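PDB 3GNE: VAL-1 from Chlorella virus, which probably depolymerises alginate by cleaving its glycosidic bonds through beta-elimination, as an alginate lyase of polysaccharide lyase family 14. Local coordinates for residues N2-L7 with F238-Y243; V43-S48 with P228-A233; D127-P132 with I202-S207; G150-D155 with K195-K200. All blocks are in the same frame, centred on the assembly; numbering follows the deposited sequence.

The four loops nest one within the next and none crosses another: contact 1 closes the outermost and contact 4 the innermost. Residues 2-7, at the N terminus, pair with the C-terminal strand in contact 1, enclosing almost the whole chain. In contact 2 residues 43-48 meet an earlier part of that strand, 231-241, so strands 3-6 and 37-44 attach to its two ends in one sheet; the contact centres lie about 29 Å apart. Contact 3 sets strand 125-130 against the loop that leaves strand 195-202, and contact 4 packs one large sheet on the other. These two touch where Ile129 packs on Leu199 and Phe151, and where strands 125-130 and 149-151 pair.

Contact 1: N2-L7 with F238-Y243; sequences NVISTL and FQMKKY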
# COMPACT_ATOMS: atom_id res chain seq x y z
N ASN A 2 4.44 -2.96 19.56
CA ASN A 2 4.76 -2.03 18.46
C ASN A 2 3.55 -1.49 17.71
O ASN A 2 3.71 -0.68 16.81
CB ASN A 2 5.69 -2.69 17.44
CG ASN A 2 7.14 -2.47 17.84
OD1 ASN A 2 7.40 -1.76 18.81
ND2 ASN A 2 8.13 -3.04 17.15
N VAL A 3 2.35 -1.91 18.11
CA VAL A 3 1.14 -1.36 17.51
C VAL A 3 0.75 -0.06 18.20
O VAL A 3 0.51 -0.05 19.37
CB VAL A 3 -0.02 -2.37 17.61
CG1 VAL A 3 -1.32 -1.80 17.03
CG2 VAL A 3 0.39 -3.65 16.90
N ILE A 4 0.66 0.99 17.40
CA ILE A 4 0.22 2.28 17.88
C ILE A 4 -1.29 2.32 17.95
O ILE A 4 -1.86 2.73 18.97
CB ILE A 4 0.84 3.41 17.04
CG1 ILE A 4 2.37 3.35 17.06
CG2 ILE A 4 0.33 4.79 17.49
CD1 ILE A 4 2.99 4.13 15.90
N SER A 5 -1.96 1.90 16.89
CA SER A 5 -3.41 1.88 16.94
C SER A 5 -3.91 0.93 15.84
O SER A 5 -3.17 0.60 14.90
CB SER A 5 -4.06 3.23 16.70
OG SER A 5 -3.68 3.75 15.41
N THR A 6 -5.15 0.52 16.00
CA THR A 6 -5.80 -0.41 15.08
C THR A 6 -7.08 0.26 14.58
O THR A 6 -7.87 0.75 15.40
CB THR A 6 -6.15 -1.70 15.84
OG1 THR A 6 -4.95 -2.29 16.33
CG2 THR A 6 -6.88 -2.68 14.89
N LEU A 7 -7.28 0.26 13.27
CA LEU A 7 -8.49 0.86 12.74
C LEU A 7 -9.70 0.07 13.17
O LEU A 7 -9.76 -1.16 13.01
CB LEU A 7 -8.36 0.86 11.24
CG LEU A 7 -9.58 1.37 10.47
CD1 LEU A 7 -9.98 2.81 10.85
CD2 LEU A 7 -9.27 1.26 8.97
N PHE A 238 -6.35 -3.66 10.20
CA PHE A 238 -5.48 -2.58 9.74
C PHE A 238 -4.83 -1.92 10.95
O PHE A 238 -5.52 -1.47 11.87
CB PHE A 238 -6.32 -1.51 9.00
CG PHE A 238 -6.81 -1.99 7.65
CD1 PHE A 238 -6.05 -1.73 6.51
CD2 PHE A 238 -8.01 -2.67 7.49
CE1 PHE A 238 -6.56 -2.14 5.24
CE2 PHE A 238 -8.50 -3.08 6.28
CZ PHE A 238 -7.75 -2.82 5.14
N GLN A 239 -3.50 -1.88 10.99
CA GLN A 239 -2.74 -1.36 12.10
C GLN A 239 -1.71 -0.35 11.63
O GLN A 239 -1.16 -0.45 10.55
CB GLN A 239 -1.98 -2.52 12.82
CG GLN A 239 -2.95 -3.53 13.42
CD GLN A 239 -2.23 -4.69 14.05
OE1 GLN A 239 -1.28 -5.17 13.42
NE2 GLN A 239 -2.63 -5.18 15.21
N MET A 240 -1.49 0.60 12.55
CA MET A 240 -0.39 1.54 12.39
C MET A 240 0.67 1.14 13.42
O MET A 240 0.30 1.03 14.61
CB MET A 240 -0.81 3.00 12.58
CG MET A 240 0.31 3.95 12.22
SD MET A 240 -0.11 5.70 12.33
CE MET A 240 -0.48 5.88 14.13
N LYS A 241 1.90 0.91 13.01
CA LYS A 241 2.91 0.33 13.89
C LYS A 241 4.18 1.16 13.87
O LYS A 241 4.43 1.85 12.88
CB LYS A 241 3.24 -1.11 13.45
CG LYS A 241 1.99 -2.03 13.47
CD LYS A 241 2.31 -3.46 13.00
CE LYS A 241 3.29 -4.12 13.95
NZ LYS A 241 3.52 -5.55 13.57
N LYS A 242 4.95 1.00 14.94
CA LYS A 242 6.28 1.63 14.91
C LYS A 242 7.10 1.05 13.78
O LYS A 242 7.05 -0.17 13.47
CB LYS A 242 6.86 1.38 16.30
CG LYS A 242 6.14 2.32 17.32
CD LYS A 242 6.33 1.89 18.76
CE LYS A 242 5.33 2.43 19.77
NZ LYS A 242 3.93 1.97 19.50
N TYR A 243 7.93 1.87 13.15
CA TYR A 243 8.94 1.34 12.19
C TYR A 243 9.98 0.54 12.99
O TYR A 243 10.62 1.10 13.87
CB TYR A 243 9.58 2.49 11.43
CG TYR A 243 10.47 2.00 10.32
CD1 TYR A 243 9.99 1.83 9.04
CD2 TYR A 243 11.81 1.77 10.54
CE1 TYR A 243 10.79 1.40 8.01
CE2 TYR A 243 12.65 1.31 9.52
CZ TYR A 243 12.12 1.15 8.27
OH TYR A 243 12.94 0.69 7.26
O HOH W 1 -4.90 -5.32 16.26
O HOH W 2 -9.07 -3.06 11.05
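A classic beta bulge interrupts the antiparallel pairing of strand 3-6 with the C-terminal strand 231-241. Ile4 and Ser5 both face Met240, whose carbonyl O accepts from two amides: Ile4 N at 2.8 Å and, more weakly, Ser5 N at 3.3 Å. The helical psi of Ile4, -48°, makes the bulge and shifts the register by one between Val3 and Ser5. Beyond it the pairing is regular. Met240 N donates to Ser5 O at 2.9 Å in an almost straight bond (174°), and Leu7 N reaches Phe238 O at 2.8 Å. At the other end Lys242 N meets Asn2 O, also at 2.8 Å.

The extra residue turns the Ile4 side chain toward strand 231-241. Its CG2, anti to the backbone N, lies 3.6 Å from Met240 CE, which chi3 of 63° bends round to meet it; Ile73 touches both side chains. Ser5 OG lies beside Met240 but bonds to Trp19. On the opposite face, Thr6 and Gln239 run side by side, and a water joins their tips, accepting from Gln239 NE2 at 2.5 Å and bonding Thr6 OG1. Val3 CG2 lies across the Gln239 amide, while Lys241 NZ forms a salt bridge with Glu169. A classic bulge in a short antiparallel strand thus joins the N-terminal residues to the last strand, in a fold consistent with the family's concanavalin-like beta-sandwich.

Contact 2: V43-S48 with P228-A233; sequences VYDKNS and PKNQVA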
# COMPACT_ATOMS: atom_id res chain seq x y z
N VAL A 43 -14.93 -6.45 -3.07
CA VAL A 43 -15.60 -7.07 -4.23
C VAL A 43 -14.97 -6.57 -5.49
O VAL A 43 -14.94 -5.37 -5.76
CB VAL A 43 -17.09 -6.71 -4.18
CG1 VAL A 43 -17.80 -7.13 -5.46
CG2 VAL A 43 -17.75 -7.35 -2.96
N TYR A 44 -14.41 -7.48 -6.27
CA TYR A 44 -13.77 -7.13 -7.53
C TYR A 44 -14.61 -7.73 -8.64
O TYR A 44 -14.57 -8.96 -8.86
CB TYR A 44 -12.35 -7.68 -7.58
CG TYR A 44 -11.40 -7.31 -6.45
CD1 TYR A 44 -10.63 -6.15 -6.45
CD2 TYR A 44 -11.28 -8.20 -5.37
CE1 TYR A 44 -9.76 -5.81 -5.42
CE2 TYR A 44 -10.41 -7.88 -4.38
CZ TYR A 44 -9.65 -6.72 -4.38
OH TYR A 44 -8.80 -6.48 -3.33
N ASP A 45 -15.38 -6.88 -9.34
CA ASP A 45 -16.11 -7.48 -10.47
C ASP A 45 -15.19 -7.81 -11.64
O ASP A 45 -14.09 -7.25 -11.79
CB ASP A 45 -17.16 -6.48 -10.97
CG ASP A 45 -18.39 -6.38 -10.07
OD1 ASP A 45 -18.52 -7.17 -9.08
OD2 ASP A 45 -19.21 -5.50 -10.43
N LYS A 46 -15.64 -8.73 -12.49
CA LYS A 46 -14.96 -8.99 -13.74
C LYS A 46 -14.68 -7.68 -14.48
O LYS A 46 -15.55 -6.79 -14.58
CB LYS A 46 -15.89 -9.85 -14.61
CG LYS A 46 -15.15 -10.27 -15.90
CD LYS A 46 -15.92 -11.37 -16.64
CE LYS A 46 -15.20 -11.89 -17.87
NZ LYS A 46 -16.04 -12.89 -18.61
N ASN A 47 -13.48 -7.55 -15.02
CA ASN A 47 -13.10 -6.39 -15.83
C ASN A 47 -12.92 -5.14 -14.99
O ASN A 47 -12.80 -4.04 -15.59
CB ASN A 47 -14.09 -6.15 -16.96
CG ASN A 47 -13.38 -5.70 -18.23
OD1 ASN A 47 -12.14 -5.66 -18.28
ND2 ASN A 47 -14.14 -5.36 -19.26
N SER A 48 -12.82 -5.27 -13.66
CA SER A 48 -12.49 -4.11 -12.82
C SER A 48 -10.98 -4.02 -12.63
O SER A 48 -10.24 -5.00 -12.55
CB SER A 48 -13.18 -4.17 -11.45
OG SER A 48 -12.68 -5.26 -10.67
N PRO A 228 -10.16 -11.03 -13.76
CA PRO A 228 -10.71 -11.87 -14.86
C PRO A 228 -12.09 -12.44 -14.56
O PRO A 228 -12.70 -13.01 -15.48
CB PRO A 228 -9.69 -13.03 -14.95
CG PRO A 228 -8.85 -12.96 -13.75
CD PRO A 228 -9.04 -11.66 -13.07
N LYS A 229 -12.57 -12.31 -13.33
CA LYS A 229 -13.89 -12.84 -12.97
C LYS A 229 -14.40 -12.03 -11.79
O LYS A 229 -13.66 -11.32 -11.07
CB LYS A 229 -13.81 -14.34 -12.65
CG LYS A 229 -12.95 -14.64 -11.41
CD LYS A 229 -13.11 -16.15 -11.08
CE LYS A 229 -12.09 -16.52 -9.99
NZ LYS A 229 -12.11 -18.00 -9.66
N ASN A 230 -15.68 -12.17 -11.47
CA ASN A 230 -16.21 -11.63 -10.22
C ASN A 230 -15.64 -12.43 -9.07
O ASN A 230 -15.75 -13.66 -9.08
CB ASN A 230 -17.73 -11.77 -10.16
CG ASN A 230 -18.50 -10.97 -11.17
OD1 ASN A 230 -18.05 -9.96 -11.69
ND2 ASN A 230 -19.70 -11.50 -11.46
N GLN A 231 -15.02 -11.77 -8.13
CA GLN A 231 -14.38 -12.50 -6.98
C GLN A 231 -14.23 -11.55 -5.82
O GLN A 231 -14.38 -10.33 -5.98
CB GLN A 231 -13.08 -13.17 -7.37
CG GLN A 231 -12.12 -12.20 -8.08
CD GLN A 231 -10.90 -12.92 -8.60
OE1 GLN A 231 -10.65 -14.08 -8.22
NE2 GLN A 231 -10.12 -12.24 -9.47
N VAL A 232 -14.00 -12.10 -4.63
CA VAL A 232 -13.84 -11.31 -3.42
C VAL A 232 -12.62 -11.73 -2.63
O VAL A 232 -12.15 -12.86 -2.72
CB VAL A 232 -15.07 -11.40 -2.50
CG1 VAL A 232 -16.36 -11.13 -3.27
CG2 VAL A 232 -15.16 -12.75 -1.83
N ALA A 233 -12.12 -10.80 -1.84
CA ALA A 233 -11.10 -11.05 -0.84
C ALA A 233 -11.53 -10.32 0.42
O ALA A 233 -12.34 -9.39 0.35
CB ALA A 233 -9.73 -10.59 -1.31
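Asp45 O is gripped by two bonds from one residue, Ser48: the amide N at 3.0 Å and the hydroxyl OG at 2.7 Å. The amide bond closes a type II beta turn from Asp45 to Ser48, and the hydroxyl, with chi1 of 66°, comes in on a lone pair in the carbonyl plane. This turn ends strand 37-44 where it leaves strand 231-241.

Just before the turn, Tyr44 and Gln231 form an antiparallel hydrogen-bonded pair. Tyr44 N donates to Gln231 O at 2.9 Å, nearly along the C=O axis, and Gln231 N returns a bond of the same length, 2.9 Å, to Tyr44 O. Past the last strand bond a side chain takes over: Asn230 OD1 receives Lys46 N at 2.8 Å on an in-plane lone pair, in a nearly straight bond (171°). The same oxygen leans against CA and CB of Asp45, whose carboxylate OD2 is paired with Lys28. The Lys46 chain, extended throughout, lays its methylenes beside Pro228 O.

On one face Val43 CG2 and Val232 CG1 lie alongside each other, 4.0 Å apart. On the other, the Tyr44 ring presents its edge to Gln231 O and Ala233 CB, the latter 4.2 Å from CE2; its hydroxyl bonds Thr219 and its ring meets Phe221 edge-to-face. The motif is an antiparallel strand pair ending in a type II turn, with the side-chain amide oxygen of Asn230 taking the place of a backbone acceptor, in a sheet consistent with the concanavalin-like beta-sandwich.

Contact 3: D127-P132 with I202-S207; sequences DYIYPP and INWSRS
With chi1 of -61° Ile129 sets CG2 anti to its backbone N and CG1 anti to its carbonyl carbon, while Trp204, with chi1 of -79° and chi2 of 118°, swings its indole back toward strand 125-130. The two side chains cross at about a right angle. The benzene end of the indole does the touching: CZ3 lies 3.7 Å from Ile129 CG2, and CH2 comes to 3.9 Å from the delta methyl CD1. Ile202 CG2 covers one face of the same indole, 3.6 Å above its plane and over its centre. Farther along, the Pro132 ring leans on the backbone of the loop, its CG 3.4 Å from Trp204 O.

The NE1 bond to Glu187 O holds the indole, while Asn175 OD1 holds the loop backbone by accepting from the amides of Trp204 and Ser205. On the same strand as Ile129, Tyr128 and Tyr130 bind a citrate ion, probably from crystallisation, through their hydroxyls. All six touching residues are buried, and the contact between the segments is apolar packing: its hold rests on shape and exclusion of water, while the indole N-H and those two amides are bonded outside the segments.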
# COMPACT_ATOMS: atom_id res chain seq x y z
N ASP A 127 7.15 -4.70 -3.10
CA ASP A 127 7.14 -3.30 -2.77
C ASP A 127 7.02 -2.51 -4.07
O ASP A 127 7.64 -2.89 -5.05
CB ASP A 127 8.47 -2.96 -2.06
CG ASP A 127 8.47 -1.64 -1.36
OD1 ASP A 127 7.38 -1.00 -1.25
OD2 ASP A 127 9.55 -1.19 -0.98
N TYR A 128 6.24 -1.45 -4.09
CA TYR A 128 5.97 -0.73 -5.34
C TYR A 128 6.07 0.78 -5.07
O TYR A 128 5.24 1.34 -4.35
CB TYR A 128 4.59 -1.13 -5.83
CG TYR A 128 4.25 -0.60 -7.20
CD1 TYR A 128 5.00 -1.01 -8.32
CD2 TYR A 128 3.17 0.27 -7.36
CE1 TYR A 128 4.71 -0.53 -9.60
CE2 TYR A 128 2.85 0.72 -8.65
CZ TYR A 128 3.60 0.33 -9.76
OH TYR A 128 3.32 0.74 -11.03
N ILE A 129 7.09 1.39 -5.61
CA ILE A 129 7.48 2.75 -5.25
C ILE A 129 7.33 3.71 -6.41
O ILE A 129 7.85 3.44 -7.50
CB ILE A 129 8.95 2.76 -4.75
CG1 ILE A 129 9.07 1.86 -3.52
CG2 ILE A 129 9.41 4.21 -4.46
CD1 ILE A 129 10.49 1.79 -2.93
N TYR A 130 6.72 4.86 -6.19
CA TYR A 130 6.79 6.00 -7.10
C TYR A 130 7.71 7.01 -6.41
O TYR A 130 7.28 7.59 -5.37
CB TYR A 130 5.44 6.65 -7.33
CG TYR A 130 4.62 6.14 -8.50
CD1 TYR A 130 4.10 4.84 -8.53
CD2 TYR A 130 4.30 6.99 -9.55
CE1 TYR A 130 3.33 4.41 -9.62
CE2 TYR A 130 3.56 6.55 -10.63
CZ TYR A 130 3.07 5.26 -10.66
OH TYR A 130 2.31 4.89 -11.75
N PRO A 131 8.92 7.21 -6.90
CA PRO A 131 9.81 8.21 -6.28
C PRO A 131 9.56 9.60 -6.85
O PRO A 131 8.88 9.73 -7.87
CB PRO A 131 11.20 7.68 -6.71
CG PRO A 131 10.93 7.13 -8.11
CD PRO A 131 9.55 6.52 -8.05
N PRO A 132 10.09 10.64 -6.19
CA PRO A 132 9.85 12.00 -6.68
C PRO A 132 10.57 12.33 -7.97
O PRO A 132 11.68 11.86 -8.21
CB PRO A 132 10.44 12.86 -5.51
CG PRO A 132 10.40 11.98 -4.30
CD PRO A 132 10.81 10.62 -4.89
N ILE A 202 17.29 5.02 -0.01
CA ILE A 202 16.26 5.71 -0.79
C ILE A 202 16.20 7.18 -0.46
O ILE A 202 16.31 7.55 0.72
CB ILE A 202 14.88 5.14 -0.40
CG1 ILE A 202 14.81 3.62 -0.64
CG2 ILE A 202 13.80 5.88 -1.15
CD1 ILE A 202 13.58 2.98 -0.05
N ASN A 203 16.06 8.04 -1.45
CA ASN A 203 15.63 9.43 -1.19
C ASN A 203 14.10 9.49 -1.30
O ASN A 203 13.55 9.35 -2.39
CB ASN A 203 16.29 10.42 -2.13
CG ASN A 203 17.58 11.05 -1.65
OD1 ASN A 203 18.27 11.65 -2.48
ND2 ASN A 203 17.92 10.94 -0.39
N TRP A 204 13.43 9.71 -0.17
CA TRP A 204 11.97 9.81 -0.20
C TRP A 204 11.48 11.20 -0.47
O TRP A 204 10.34 11.36 -0.98
CB TRP A 204 11.41 9.31 1.12
CG TRP A 204 11.34 7.82 1.26
CD1 TRP A 204 11.98 7.02 2.15
CD2 TRP A 204 10.53 6.93 0.42
NE1 TRP A 204 11.63 5.71 1.94
CE2 TRP A 204 10.75 5.63 0.89
CE3 TRP A 204 9.67 7.16 -0.65
CZ2 TRP A 204 10.14 4.51 0.33
CZ3 TRP A 204 9.04 6.07 -1.24
CH2 TRP A 204 9.29 4.78 -0.73
N SER A 205 12.25 12.26 -0.17
CA SER A 205 11.77 13.60 -0.50
C SER A 205 12.99 14.51 -0.59
O SER A 205 14.06 14.22 -0.14
CB SER A 205 10.75 14.18 0.52
OG SER A 205 11.45 14.69 1.67
N ARG A 206 12.66 15.68 -1.20
CA ARG A 206 13.74 16.64 -1.45
C ARG A 206 13.96 17.66 -0.34
O ARG A 206 14.94 18.42 -0.43
CB ARG A 206 13.38 17.36 -2.76
CG ARG A 206 12.25 18.37 -2.53
CD ARG A 206 12.36 19.48 -3.54
NE ARG A 206 12.59 19.05 -4.90
CZ ARG A 206 13.52 19.39 -5.77
NH1 ARG A 206 14.49 20.27 -5.52
NH2 ARG A 206 13.47 18.82 -6.97
N SER A 207 13.11 17.70 0.68
CA SER A 207 13.32 18.72 1.70
C SER A 207 12.59 18.30 2.97
O SER A 207 11.68 17.48 2.97
CB SER A 207 12.88 20.07 1.11
OG SER A 207 11.54 20.02 0.72

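Contact 4: G150-D155 with K195-K200; sequences GFFQDD and KKEVLK
Two phenylalanine rings, each covered on a face by an aliphatic carbon of strand 195-202, form the first shell. Leu199 CD2 sits 3.7 Å above the centre of the Phe151 ring, only 2° off its normal, in a CH-pi contact. Glu197 CB does the same for Phe152, 3.7 Å from the centroid, while Phe151 CB lies over the opposite face, so the Phe152 ring is sandwiched. The rim of Phe152 also runs along the strand backbone, where Leu199 N lies at its edge and Glu197 O is 3.6 Å from CZ.

Beyond the rings the contact turns polar. Lys195, fully extended from an anti chi1 of 176°, carries its ammonium to Asp155 O, on a lone pair with NZ 2.8 Å away. A water links the same NZ to Asp155 OD1, to which it donates at 2.6 Å. The carboxylates of Asp155 and Glu197 stack, planes 19° apart, with OD1 and OE2 at 3.7 Å, since chi2 of Glu197 bends its chain toward the aspartate.

Further out, Asp155 N bonds Phe152 O at 2.9 Å, a tight turn that sets the aspartate beside the ring. Backbone pairing with Asp127 holds Phe151, and pairing with Val190 and Ser188 holds Glu197 and Leu199. At this surface the two stacked carboxylates would repel each other if both were ionised; the Lys195 ammonium, linked to Asp155 OD1 through the water, may partly offset this, and one acid may have a raised pKa.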
# COMPACT_ATOMS: atom_id res chain seq x y z
N GLY A 150 9.17 -1.80 -8.84
CA GLY A 150 8.92 -2.96 -7.94
C GLY A 150 10.23 -3.46 -7.36
O GLY A 150 11.25 -3.44 -8.04
N PHE A 151 10.11 -3.92 -6.11
CA PHE A 151 11.23 -4.59 -5.43
C PHE A 151 10.70 -5.83 -4.72
O PHE A 151 9.52 -5.87 -4.34
CB PHE A 151 11.87 -3.68 -4.35
CG PHE A 151 12.50 -2.44 -5.00
CD1 PHE A 151 13.84 -2.48 -5.35
CD2 PHE A 151 11.74 -1.31 -5.23
CE1 PHE A 151 14.44 -1.39 -5.94
CE2 PHE A 151 12.33 -0.22 -5.82
CZ PHE A 151 13.68 -0.23 -6.21
N PHE A 152 11.61 -6.81 -4.56
CA PHE A 152 11.36 -8.01 -3.75
C PHE A 152 10.61 -9.08 -4.51
O PHE A 152 10.19 -10.06 -3.88
CB PHE A 152 10.70 -7.74 -2.40
CG PHE A 152 11.29 -6.63 -1.57
CD1 PHE A 152 12.66 -6.41 -1.54
CD2 PHE A 152 10.43 -5.81 -0.81
CE1 PHE A 152 13.17 -5.39 -0.77
CE2 PHE A 152 10.96 -4.79 -0.03
CZ PHE A 152 12.32 -4.59 -0.00
N GLN A 153 10.50 -8.97 -5.84
CA GLN A 153 9.74 -10.01 -6.52
C GLN A 153 10.27 -11.43 -6.30
O GLN A 153 9.50 -12.38 -6.21
CB GLN A 153 9.71 -9.71 -8.01
CG GLN A 153 8.59 -10.54 -8.66
CD GLN A 153 8.61 -10.26 -10.16
OE1 GLN A 153 9.60 -10.59 -10.84
NE2 GLN A 153 7.52 -9.70 -10.60
N ASP A 154 11.59 -11.59 -6.16
CA ASP A 154 12.11 -12.94 -5.95
C ASP A 154 12.01 -13.42 -4.52
O ASP A 154 12.34 -14.57 -4.24
CB ASP A 154 13.58 -12.99 -6.43
CG ASP A 154 13.73 -13.07 -7.95
OD1 ASP A 154 12.71 -13.35 -8.60
OD2 ASP A 154 14.87 -12.83 -8.43
N ASP A 155 11.58 -12.57 -3.59
CA ASP A 155 11.57 -12.93 -2.19
C ASP A 155 10.18 -13.34 -1.75
O ASP A 155 10.09 -13.97 -0.68
CB ASP A 155 12.05 -11.73 -1.35
CG ASP A 155 13.42 -11.20 -1.76
OD1 ASP A 155 14.33 -12.05 -1.80
OD2 ASP A 155 13.52 -9.99 -2.00
N LYS A 195 8.04 -13.03 6.94
CA LYS A 195 9.29 -12.87 6.20
C LYS A 195 9.46 -11.38 5.83
O LYS A 195 8.57 -10.82 5.21
CB LYS A 195 9.31 -13.68 4.92
CG LYS A 195 10.55 -13.48 4.06
CD LYS A 195 10.51 -14.46 2.87
CE LYS A 195 11.86 -14.32 2.14
NZ LYS A 195 12.02 -15.20 0.96
N LYS A 196 10.57 -10.79 6.23
CA LYS A 196 10.82 -9.37 6.05
C LYS A 196 11.94 -9.15 5.05
O LYS A 196 13.00 -9.84 5.16
CB LYS A 196 11.25 -8.76 7.40
CG LYS A 196 11.53 -7.26 7.36
CD LYS A 196 11.76 -6.73 8.77
CE LYS A 196 11.93 -5.25 8.98
NZ LYS A 196 12.04 -5.01 10.47
N GLU A 197 11.74 -8.21 4.14
CA GLU A 197 12.80 -7.73 3.26
C GLU A 197 12.91 -6.21 3.37
O GLU A 197 11.88 -5.51 3.49
CB GLU A 197 12.57 -8.10 1.79
CG GLU A 197 12.57 -9.63 1.53
CD GLU A 197 13.89 -10.33 1.74
OE1 GLU A 197 14.94 -9.69 1.78
OE2 GLU A 197 13.88 -11.57 1.86
N VAL A 198 14.12 -5.68 3.34
CA VAL A 198 14.40 -4.28 3.50
C VAL A 198 15.12 -3.73 2.28
O VAL A 198 15.99 -4.42 1.69
CB VAL A 198 15.27 -4.06 4.75
CG1 VAL A 198 15.51 -2.58 5.01
CG2 VAL A 198 14.59 -4.73 5.94
N LEU A 199 14.75 -2.51 1.91
CA LEU A 199 15.43 -1.78 0.84
C LEU A 199 16.04 -0.53 1.49
O LEU A 199 15.25 0.27 2.09
CB LEU A 199 14.48 -1.38 -0.29
CG LEU A 199 15.06 -0.49 -1.40
CD1 LEU A 199 16.12 -1.22 -2.22
CD2 LEU A 199 13.94 0.04 -2.30
N LYS A 200 17.34 -0.32 1.43
CA LYS A 200 17.95 0.87 2.02
C LYS A 200 18.45 1.79 0.91
O LYS A 200 18.50 1.42 -0.27
CB LYS A 200 19.12 0.43 2.93
CG LYS A 200 18.68 -0.43 4.11
CD LYS A 200 19.80 -0.50 5.15
CE LYS A 200 19.36 -1.25 6.40
NZ LYS A 200 20.45 -1.42 7.39
O HOH W 3 14.48 -14.27 -0.38